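Local coordinates for protein esterase (Xanthomonas oryzae pv. oryzae, PDB 3H2G) that hydrolyses ester bonds as a cell wall-degrading virulence enzyme that a bacterial pathogen uses in infecting rice, at residues Ser146-Ile149 with Asp150-Ala154; Gln186-Ile189 with Glu190-Ser194. All coordinates share one frame; numbering follows the deposited sequence.

Contact 1: Ser146-Ile149 with Asp150-Ala154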
# COMPACT_ATOMS: atom_id res chain seq x y z
N SER A 146 11.67 -3.18 -0.28
CA SER A 146 12.73 -3.37 0.70
C SER A 146 12.22 -3.17 2.13
O SER A 146 12.57 -3.92 3.04
CB SER A 146 13.91 -2.43 0.43
OG SER A 146 13.55 -1.06 0.55
N ALA A 147 11.37 -2.16 2.32
CA ALA A 147 10.81 -1.89 3.64
C ALA A 147 9.91 -3.03 4.09
O ALA A 147 9.93 -3.43 5.25
CB ALA A 147 10.03 -0.58 3.61
N THR A 148 9.11 -3.56 3.16
CA THR A 148 8.20 -4.65 3.47
C THR A 148 8.97 -5.94 3.78
O THR A 148 8.69 -6.63 4.76
CB THR A 148 7.23 -4.90 2.31
OG1 THR A 148 6.45 -3.72 2.09
CG2 THR A 148 6.29 -6.06 2.63
N ILE A 149 9.94 -6.25 2.93
CA ILE A 149 10.75 -7.45 3.11
C ILE A 149 11.49 -7.42 4.45
O ILE A 149 11.48 -8.40 5.19
CB ILE A 149 11.77 -7.58 1.96
CG1 ILE A 149 11.02 -8.01 0.68
CG2 ILE A 149 12.86 -8.57 2.32
CD1 ILE A 149 11.83 -7.85 -0.60
N ASP A 150 12.10 -6.28 4.77
CA ASP A 150 12.84 -6.16 6.02
C ASP A 150 11.93 -6.14 7.25
O ASP A 150 12.35 -6.52 8.35
CB ASP A 150 13.74 -4.92 5.96
CG ASP A 150 14.89 -5.11 4.98
OD1 ASP A 150 15.56 -4.12 4.61
OD2 ASP A 150 15.12 -6.27 4.57
N ALA A 151 10.68 -5.73 7.07
CA ALA A 151 9.72 -5.72 8.18
C ALA A 151 9.38 -7.17 8.49
O ALA A 151 9.25 -7.55 9.65
CB ALA A 151 8.46 -4.96 7.78
N MET A 152 9.25 -7.98 7.44
CA MET A 152 8.93 -9.39 7.61
C MET A 152 10.10 -10.12 8.26
O MET A 152 9.91 -11.03 9.06
CB MET A 152 8.59 -10.02 6.25
CG MET A 152 7.36 -9.42 5.60
SD MET A 152 6.90 -10.27 4.07
CE MET A 152 5.97 -11.58 4.71
N ARG A 153 11.32 -9.72 7.90
CA ARG A 153 12.51 -10.33 8.48
C ARG A 153 12.56 -10.04 9.98
O ARG A 153 12.78 -10.95 10.79
CB ARG A 153 13.77 -9.79 7.80
CG ARG A 153 13.96 -10.32 6.39
CD ARG A 153 15.10 -9.61 5.67
NE ARG A 153 15.47 -10.32 4.45
CZ ARG A 153 16.21 -9.80 3.48
NH1 ARG A 153 16.66 -8.55 3.58
NH2 ARG A 153 16.52 -10.53 2.41
N ALA A 154 12.33 -8.79 10.35
CA ALA A 154 12.35 -8.39 11.76
C ALA A 154 11.20 -9.02 12.54
O ALA A 154 11.37 -9.46 13.67
CB ALA A 154 12.29 -6.87 11.87

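Contact 2: Gln186-Ile189 with Glu190-Ser194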
# COMPACT_ATOMS: atom_id res chain seq x y z
N GLN A 186 6.18 -8.62 -4.24
CA GLN A 186 6.07 -9.93 -4.86
C GLN A 186 7.11 -10.09 -5.97
O GLN A 186 7.77 -11.12 -6.07
CB GLN A 186 4.67 -10.12 -5.46
CG GLN A 186 4.55 -11.38 -6.30
CD GLN A 186 3.21 -11.49 -6.99
OE1 GLN A 186 2.36 -10.60 -6.89
NE2 GLN A 186 3.01 -12.60 -7.70
N ARG A 187 7.25 -9.06 -6.79
CA ARG A 187 8.20 -9.11 -7.89
C ARG A 187 9.63 -9.31 -7.38
O ARG A 187 10.39 -10.09 -7.94
CB ARG A 187 8.13 -7.82 -8.72
CG ARG A 187 9.04 -7.83 -9.94
CD ARG A 187 8.90 -6.57 -10.77
NE ARG A 187 9.31 -5.38 -10.02
CZ ARG A 187 9.34 -4.15 -10.54
NH1 ARG A 187 8.99 -3.96 -11.81
NH2 ARG A 187 9.72 -3.13 -9.79
N GLU A 188 9.98 -8.60 -6.31
CA GLU A 188 11.32 -8.68 -5.73
C GLU A 188 11.62 -10.04 -5.11
O GLU A 188 12.71 -10.59 -5.30
CB GLU A 188 11.50 -7.58 -4.68
CG GLU A 188 12.86 -7.55 -3.99
CD GLU A 188 14.02 -7.36 -4.95
OE1 GLU A 188 13.82 -6.76 -6.03
OE2 GLU A 188 15.14 -7.79 -4.62
N ILE A 189 10.66 -10.59 -4.37
CA ILE A 189 10.86 -11.89 -3.75
C ILE A 189 11.01 -12.98 -4.81
O ILE A 189 11.91 -13.82 -4.72
CB ILE A 189 9.69 -12.23 -2.79
CG1 ILE A 189 9.72 -11.28 -1.59
CG2 ILE A 189 9.79 -13.68 -2.33
CD1 ILE A 189 8.58 -11.49 -0.60
N GLU A 190 10.15 -12.98 -5.81
CA GLU A 190 10.24 -13.98 -6.87
C GLU A 190 11.58 -13.87 -7.61
O GLU A 190 12.19 -14.88 -7.97
CB GLU A 190 9.08 -13.83 -7.86
CG GLU A 190 7.73 -14.25 -7.28
CD GLU A 190 6.59 -14.11 -8.28
OE1 GLU A 190 6.86 -14.05 -9.50
OE2 GLU A 190 5.43 -14.08 -7.84
N ALA A 191 12.03 -12.64 -7.82
CA ALA A 191 13.27 -12.41 -8.55
C ALA A 191 14.57 -12.70 -7.79
O ALA A 191 15.60 -12.95 -8.42
CB ALA A 191 13.30 -10.98 -9.07
N HIS A 192 14.53 -12.69 -6.46
CA HIS A 192 15.75 -12.89 -5.68
C HIS A 192 15.67 -13.67 -4.37
O HIS A 192 16.65 -14.31 -3.97
CB HIS A 192 16.35 -11.52 -5.31
CG HIS A 192 16.72 -10.67 -6.48
ND1 HIS A 192 17.83 -10.92 -7.27
CD2 HIS A 192 16.15 -9.55 -6.99
CE1 HIS A 192 17.92 -9.99 -8.20
NE2 HIS A 192 16.91 -9.15 -8.05
N LEU A 193 14.53 -13.60 -3.69
CA LEU A 193 14.41 -14.23 -2.37
C LEU A 193 13.45 -15.41 -2.21
O LEU A 193 12.90 -15.61 -1.13
CB LEU A 193 14.02 -13.13 -1.37
CG LEU A 193 14.81 -11.82 -1.48
CD1 LEU A 193 14.16 -10.74 -0.62
CD2 LEU A 193 16.25 -12.04 -1.07
N SER A 194 13.27 -16.21 -3.26
CA SER A 194 12.35 -17.34 -3.17
C SER A 194 12.72 -18.38 -2.12
O SER A 194 11.86 -19.12 -1.65
CB SER A 194 12.19 -18.00 -4.55
OG SER A 194 13.42 -18.51 -5.03
O HOH W 1 15.84 -6.11 -7.83

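Contact 1: Ser146-Ile149 with Asp150-Ala154
I149 lies alongside R153, one helical turn further on, and lays its CG2 methyl over the centre of one face of the guanidinium, 3.8 Å from CZ. The first torsion of I149 (chi1 -73°) places CG1 beside its backbone N and leaves CG2 on the carbonyl side, where the R153 chain passes, extended from CG to NE. Arginine suits this site because its flat group can take a methyl on one face and still give its N-H groups to acids at its rim. NH1 approaches D150 OD2 at 2.9 Å, a salt bridge whose hydrogen bond is weak at 129°, while NE is paired with E196. The buried D150 carboxylate has further partners: OD1 meets R4 in a salt bridge and takes a hydrogen bond from T53. Flanking cations of this kind would be expected to keep it ionised.

This is the middle of helix 141-162, which packs against the central sheet of an alpha/beta-hydrolase fold, touching strands 43-54 and 119-123. A147 and A151 both rest on S123, and their short side chains let the helix come close to the strands.

The main-chain N-H groups of D150 to R153 bond back to carbonyls one turn earlier. D150 N reaches S146 O at 3.0 Å in a fairly straight bond (162°), M152 N bonds T148 O, and R153 N bonds I149 O. A151 N bonds A147 O and adds a weak bond to T148 O; Y51 is an extra, weak partner of A147 O. The hydroxyls turn back on the helix: T148 OG1 bonds E144 O, and S146 OG makes weak bonds to S143 O and A142 O.

Contact 2: Gln186-Ile189 with Glu190-Ser194
E190 N meets Q186 O at 3.0 Å in a nearly straight bond (170°) and A191 N bonds R187 O, less straight, but further on the helical pattern slackens: H192 N divides between two weak bonds, to E188 O and I189 O, while L193 N reaches I189 O at 2.8 Å. Here helix 177-192 of a beta-alpha-beta unit runs out before strand 198-205, on the far end from the nucleophile elbow that probably begins this helix in the alpha/beta-hydrolase fold.

On one side, Q186 and E190 lie side by side and point the same way. Q186 NE2 gives a bond of 2.8 Å to E190 OE2, in the plane of its own amide but out of the carboxylate plane, on the syn side; the two flat groups are turned 65° apart. An amide suits Q186, which is buried, because it can donate and accept at once: OE1 bonds S202 and NE2 also bonds T328. E190 OE1 accepts from Q325 N and OE2 is bonded with T326, so neighbouring groups hold the carboxylate at both oxygens.

The apolar side chains of I189 and L193, with I189 CG2 4.4 Å from L193 CB, suit a side that faces helix 141-162, where L193 touches I149 and R153.

Elsewhere, E188 crosses H192. The E188 chain leaves with CG anti to the backbone N and bends at chi2, which brings OE2 to 3.1 Å from H192 CD2, the carboxylate and ring planes only 29° apart. The nearby carboxylate would tend to stabilise a protonated H192, although its charge is not seen. A water joins the pair: it donates to E188 OE1 at 2.8 Å and is hydrogen-bonded to H192 NE2 at 3.2 Å.

In the fold
Contact 1 is buried in the middle of helix 141-162, whereas contact 2 lies towards the end of helix 177-192 and reaches the surface, with A191, H192 and S194 exposed. Helix 141-162 packs on helix 177-192 and on L193: I149 CD1 lies 3.6 Å from E188 CG and 3.7 Å from L193 CD1, so one isoleucine links both contacts, and R153 NH2 comes within 3.8 Å of L193 CD2. Their polar chemistry follows their place. Contact 1 relies on buried salt bridges. Contact 2 has instead an amide-to-carboxylate hydrogen bond on its inner side, backed by Q325, T326 and T328, and a water-bridged pair further out.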